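Local coordinates for Lmo0794 protein (Listeria monocytogenes, PDB 3EW7) that is of unknown function but has a Rossmann-type NAD(P)-binding fold and is probably an NAD(P)-dependent oxidoreductase or epimerase-like enzyme, at residues Asn91-Gly102 with His144-Pro155. The protein carries 3 engineered substitutions. Numbering follows the deposited sequence.
Sequences NGTVSPRLLVVG and HQAEFSWTYISP
Arg97 reaches across to Thr151 with its chain extended from CG to NE, and NH2 donates to Thr151 OG1 at 3.0 Å, the hydroxyl lying at the edge of the guanidinium, close to its plane. Thr151 OG1 stands beside its own backbone N (chi1 -65°); it is also bonded to His203 O, while Arg97 NH2 also forms a salt bridge with Glu197. On the same face of the sheet, Leu99 CD1 crosses to Ile153 CG2 at 3.5 Å, and Val101 runs alongside Ile153; Val101 and Ile153 also pack against helix 187-199. The face carrying Leu98, Val100 and Tyr152 is largely hydrocarbon and aromatic. Val100 sets CG1 against Tyr152 CE1, while Val100 O lies over one face of that ring, offset toward its rim; the phenol OH bonds Gln137 of helix 131-142. Toward the N-terminal ends of the strands, Leu98 CD2 meets the edge of the Phe148 ring at CE1, 3.9 Å away. Between the faces, 97-101 and 150-154, adjacent inner strands of the parallel Rossmann-type sheet, exchange backbone bonds from Leu98 N to Ser149 O (2.8 Å) through Gly102 N to Ile153 O (2.8 Å). The contact thus joins hydrogen-bonded strands with apolar packing on both faces, and a buried arginine whose charge Glu197 probably offsets.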
loop_
_atom_site.group_PDB
_atom_site.type_symbol
_atom_site.label_atom_id
_atom_site.label_comp_id
_atom_site.label_asym_id
_atom_site.label_seq_id
_atom_site.Cartn_x
_atom_site.Cartn_y
_atom_site.Cartn_z
ATOM N N ASN A 91 -14.303 0.777 7.542
ATOM C CA ASN A 91 -15.213 -0.142 8.214
ATOM C C ASN A 91 -16.601 -0.313 7.593
ATOM O O ASN A 91 -17.168 0.641 7.063
ATOM C CB ASN A 91 -15.379 0.263 9.666
ATOM C CG ASN A 91 -16.096 -0.794 10.469
ATOM O OD1 ASN A 91 -15.535 -1.859 10.743
ATOM N ND2 ASN A 91 -17.348 -0.522 10.833
ATOM N N GLY A 92 -17.146 -1.533 7.691
ATOM C CA GLY A 92 -18.461 -1.850 7.147
ATOM C C GLY A 92 -18.478 -1.676 5.640
ATOM O O GLY A 92 -19.445 -1.183 5.055
ATOM N N THR A 93 -17.411 -2.145 5.005
ATOM C CA THR A 93 -17.253 -1.979 3.575
ATOM C C THR A 93 -16.542 -3.117 2.828
ATOM O O THR A 93 -15.858 -3.948 3.425
ATOM C CB THR A 93 -16.467 -0.679 3.348
ATOM O OG1 THR A 93 -17.352 0.335 2.871
ATOM C CG2 THR A 93 -15.301 -0.894 2.412
ATOM N N VAL A 94 -16.713 -3.145 1.510
ATOM C CA VAL A 94 -16.009 -4.098 0.656
ATOM C C VAL A 94 -15.563 -3.236 -0.562
ATOM O O VAL A 94 -14.908 -3.742 -1.472
ATOM C CB VAL A 94 -16.918 -5.291 0.200
ATOM C CG1 VAL A 94 -18.086 -4.796 -0.647
ATOM C CG2 VAL A 94 -16.060 -6.308 -0.581
ATOM N N SER A 95 -15.906 -1.945 -0.510
ATOM C CA SER A 95 -15.658 -0.902 -1.512
ATOM C C SER A 95 -14.279 -0.908 -2.210
ATOM O O SER A 95 -14.275 -0.978 -3.462
ATOM C CB SER A 95 -15.948 0.482 -0.847
ATOM O OG SER A 95 -15.180 0.562 0.333
ATOM N N PRO A 96 -13.181 -0.518 -1.533
ATOM C CA PRO A 96 -11.906 -0.613 -2.242
ATOM C C PRO A 96 -11.296 -1.737 -1.426
ATOM O O PRO A 96 -11.687 -1.954 -0.275
ATOM C CB PRO A 96 -11.192 0.711 -1.928
ATOM C CG PRO A 96 -12.211 1.626 -1.848
ATOM C CD PRO A 96 -13.193 0.849 -0.950
ATOM N N ARG A 97 -10.349 -2.447 -1.990
ATOM C CA ARG A 97 -9.682 -3.494 -1.238
ATOM C C ARG A 97 -8.489 -2.760 -0.637
ATOM O O ARG A 97 -7.860 -1.961 -1.331
ATOM C CB ARG A 97 -9.211 -4.586 -2.198
ATOM C CG ARG A 97 -8.730 -5.828 -1.527
ATOM C CD ARG A 97 -8.431 -6.869 -2.557
ATOM N NE ARG A 97 -7.522 -7.852 -2.000
ATOM C CZ ARG A 97 -6.740 -8.608 -2.748
ATOM N NH1 ARG A 97 -6.780 -8.477 -4.070
ATOM N NH2 ARG A 97 -5.905 -9.469 -2.176
ATOM N N LEU A 98 -8.187 -2.987 0.641
ATOM C CA LEU A 98 -7.037 -2.293 1.195
ATOM C C LEU A 98 -5.877 -3.270 1.225
ATOM O O LEU A 98 -5.912 -4.249 1.963
ATOM C CB LEU A 98 -7.306 -1.781 2.608
ATOM C CG LEU A 98 -6.128 -0.989 3.188
ATOM C CD1 LEU A 98 -5.912 0.295 2.397
ATOM C CD2 LEU A 98 -6.388 -0.681 4.640
ATOM N N LEU A 99 -4.868 -3.008 0.404
ATOM C CA LEU A 99 -3.685 -3.855 0.329
ATOM C C LEU A 99 -2.562 -3.156 1.112
ATOM O O LEU A 99 -2.083 -2.093 0.714
ATOM C CB LEU A 99 -3.273 -4.032 -1.136
ATOM C CG LEU A 99 -2.345 -5.164 -1.596
ATOM C CD1 LEU A 99 -1.412 -5.604 -0.482
ATOM C CD2 LEU A 99 -3.189 -6.338 -2.034
ATOM N N VAL A 100 -2.149 -3.753 2.222
ATOM C CA VAL A 100 -1.095 -3.168 3.046
ATOM C C VAL A 100 0.250 -3.824 2.745
ATOM O O VAL A 100 0.397 -5.036 2.853
ATOM C CB VAL A 100 -1.424 -3.331 4.543
ATOM C CG1 VAL A 100 -0.622 -2.352 5.364
ATOM C CG2 VAL A 100 -2.909 -3.117 4.768
ATOM N N VAL A 101 1.238 -3.012 2.387
ATOM C CA VAL A 101 2.565 -3.512 2.035
ATOM C C VAL A 101 3.625 -3.394 3.133
ATOM O O VAL A 101 3.929 -2.289 3.577
ATOM C CB VAL A 101 3.080 -2.767 0.797
ATOM C CG1 VAL A 101 4.420 -3.325 0.377
ATOM C CG2 VAL A 101 2.065 -2.867 -0.330
ATOM N N GLY A 102 4.197 -4.522 3.556
ATOM C CA GLY A 102 5.232 -4.497 4.585
ATOM C C GLY A 102 6.616 -4.807 4.022
ATOM O O GLY A 102 6.782 -4.822 2.804
ATOM N N HIS A 144 -10.697 -6.476 13.222
ATOM C CA HIS A 144 -11.720 -6.150 12.247
ATOM C C HIS A 144 -11.639 -7.149 11.094
ATOM O O HIS A 144 -11.918 -6.820 9.941
ATOM C CB HIS A 144 -11.531 -4.727 11.733
ATOM C CG HIS A 144 -11.573 -3.690 12.807
ATOM N ND1 HIS A 144 -10.569 -3.541 13.737
ATOM C CD2 HIS A 144 -12.506 -2.753 13.108
ATOM C CE1 HIS A 144 -10.876 -2.556 14.566
ATOM N NE2 HIS A 144 -12.048 -2.062 14.205
ATOM N N GLN A 145 -11.249 -8.373 11.434
ATOM C CA GLN A 145 -11.109 -9.467 10.478
ATOM C C GLN A 145 -12.093 -9.429 9.322
ATOM O O GLN A 145 -11.701 -9.394 8.155
ATOM C CB GLN A 145 -11.285 -10.813 11.188
ATOM C CG GLN A 145 -10.008 -11.431 11.663
ATOM C CD GLN A 145 -9.131 -11.874 10.512
ATOM O OE1 GLN A 145 -7.906 -11.957 10.644
ATOM N NE2 GLN A 145 -9.753 -12.172 9.376
ATOM N N ALA A 146 -13.377 -9.442 9.665
ATOM C CA ALA A 146 -14.427 -9.486 8.668
ATOM C C ALA A 146 -15.170 -8.193 8.411
ATOM O O ALA A 146 -16.103 -8.173 7.617
ATOM C CB ALA A 146 -15.422 -10.587 9.041
ATOM N N GLU A 147 -14.757 -7.105 9.047
ATOM C CA GLU A 147 -15.457 -5.837 8.865
ATOM C C GLU A 147 -15.187 -5.066 7.566
ATOM O O GLU A 147 -15.896 -4.109 7.253
ATOM C CB GLU A 147 -15.227 -4.954 10.093
ATOM C CG GLU A 147 -15.966 -5.487 11.326
ATOM C CD GLU A 147 -15.484 -4.885 12.638
ATOM O OE1 GLU A 147 -15.538 -3.647 12.786
ATOM O OE2 GLU A 147 -15.055 -5.651 13.528
ATOM N N PHE A 148 -14.164 -5.467 6.820
ATOM C CA PHE A 148 -13.887 -4.832 5.535
ATOM C C PHE A 148 -12.916 -5.648 4.716
ATOM O O PHE A 148 -12.407 -6.672 5.170
ATOM C CB PHE A 148 -13.378 -3.392 5.688
ATOM C CG PHE A 148 -11.958 -3.281 6.143
ATOM C CD1 PHE A 148 -11.017 -2.643 5.342
ATOM C CD2 PHE A 148 -11.569 -3.754 7.387
ATOM C CE1 PHE A 148 -9.704 -2.471 5.779
ATOM C CE2 PHE A 148 -10.265 -3.591 7.834
ATOM C CZ PHE A 148 -9.329 -2.944 7.026
ATOM N N SER A 149 -12.671 -5.203 3.493
ATOM C CA SER A 149 -11.782 -5.925 2.604
ATOM C C SER A 149 -10.322 -5.475 2.697
ATOM O O SER A 149 -9.979 -4.355 2.311
ATOM C CB SER A 149 -12.286 -5.782 1.174
ATOM O OG SER A 149 -11.587 -6.667 0.328
ATOM N N TRP A 150 -9.458 -6.361 3.188
ATOM C CA TRP A 150 -8.042 -6.031 3.329
ATOM C C TRP A 150 -7.106 -7.208 3.067
ATOM O O TRP A 150 -7.522 -8.370 3.068
ATOM C CB TRP A 150 -7.768 -5.526 4.740
ATOM C CG TRP A 150 -8.008 -6.583 5.765
ATOM C CD1 TRP A 150 -9.202 -6.947 6.304
ATOM C CD2 TRP A 150 -7.030 -7.464 6.329
ATOM N NE1 TRP A 150 -9.034 -8.001 7.169
ATOM C CE2 TRP A 150 -7.707 -8.341 7.200
ATOM C CE3 TRP A 150 -5.642 -7.599 6.177
ATOM C CZ2 TRP A 150 -7.047 -9.340 7.920
ATOM C CZ3 TRP A 150 -4.987 -8.595 6.895
ATOM C CH2 TRP A 150 -5.694 -9.452 7.755
ATOM N N THR A 151 -5.834 -6.888 2.847
ATOM C CA THR A 151 -4.792 -7.890 2.643
ATOM C C THR A 151 -3.455 -7.290 3.041
ATOM O O THR A 151 -3.128 -6.167 2.663
ATOM C CB THR A 151 -4.666 -8.359 1.179
ATOM O OG1 THR A 151 -5.855 -9.045 0.778
ATOM C CG2 THR A 151 -3.493 -9.310 1.045
ATOM N N TYR A 152 -2.687 -8.037 3.822
ATOM C CA TYR A 152 -1.380 -7.566 4.241
ATOM C C TYR A 152 -0.353 -8.436 3.526
ATOM O O TYR A 152 -0.377 -9.663 3.645
ATOM C CB TYR A 152 -1.211 -7.702 5.750
ATOM C CG TYR A 152 -0.110 -6.827 6.314
ATOM C CD1 TYR A 152 -0.406 -5.602 6.911
ATOM C CD2 TYR A 152 1.235 -7.207 6.214
ATOM C CE1 TYR A 152 0.600 -4.780 7.388
ATOM C CE2 TYR A 152 2.252 -6.388 6.686
ATOM C CZ TYR A 152 1.929 -5.175 7.273
ATOM O OH TYR A 152 2.923 -4.351 7.739
ATOM N N ILE A 153 0.542 -7.796 2.778
ATOM C CA ILE A 153 1.567 -8.525 2.036
ATOM C C ILE A 153 2.999 -8.282 2.529
ATOM O O ILE A 153 3.414 -7.139 2.751
ATOM C CB ILE A 153 1.484 -8.199 0.518
ATOM C CG1 ILE A 153 2.450 -9.092 -0.259
ATOM C CG2 ILE A 153 1.794 -6.731 0.272
ATOM C CD1 ILE A 153 2.350 -8.917 -1.755
ATOM N N SER A 154 3.732 -9.380 2.706
ATOM C CA SER A 154 5.121 -9.350 3.148
ATOM C C SER A 154 5.998 -9.967 2.068
ATOM O O SER A 154 5.584 -10.889 1.366
ATOM C CB SER A 154 5.294 -10.136 4.450
ATOM O OG SER A 154 4.696 -9.458 5.539
ATOM N N PRO A 155 7.226 -9.455 1.918
ATOM C CA PRO A 155 8.170 -9.954 0.920
ATOM C C PRO A 155 8.819 -11.249 1.370
ATOM O O PRO A 155 8.888 -11.546 2.565
ATOM C CB PRO A 155 9.171 -8.823 0.818
ATOM C CG PRO A 155 9.255 -8.370 2.228
ATOM C CD PRO A 155 7.803 -8.310 2.644
#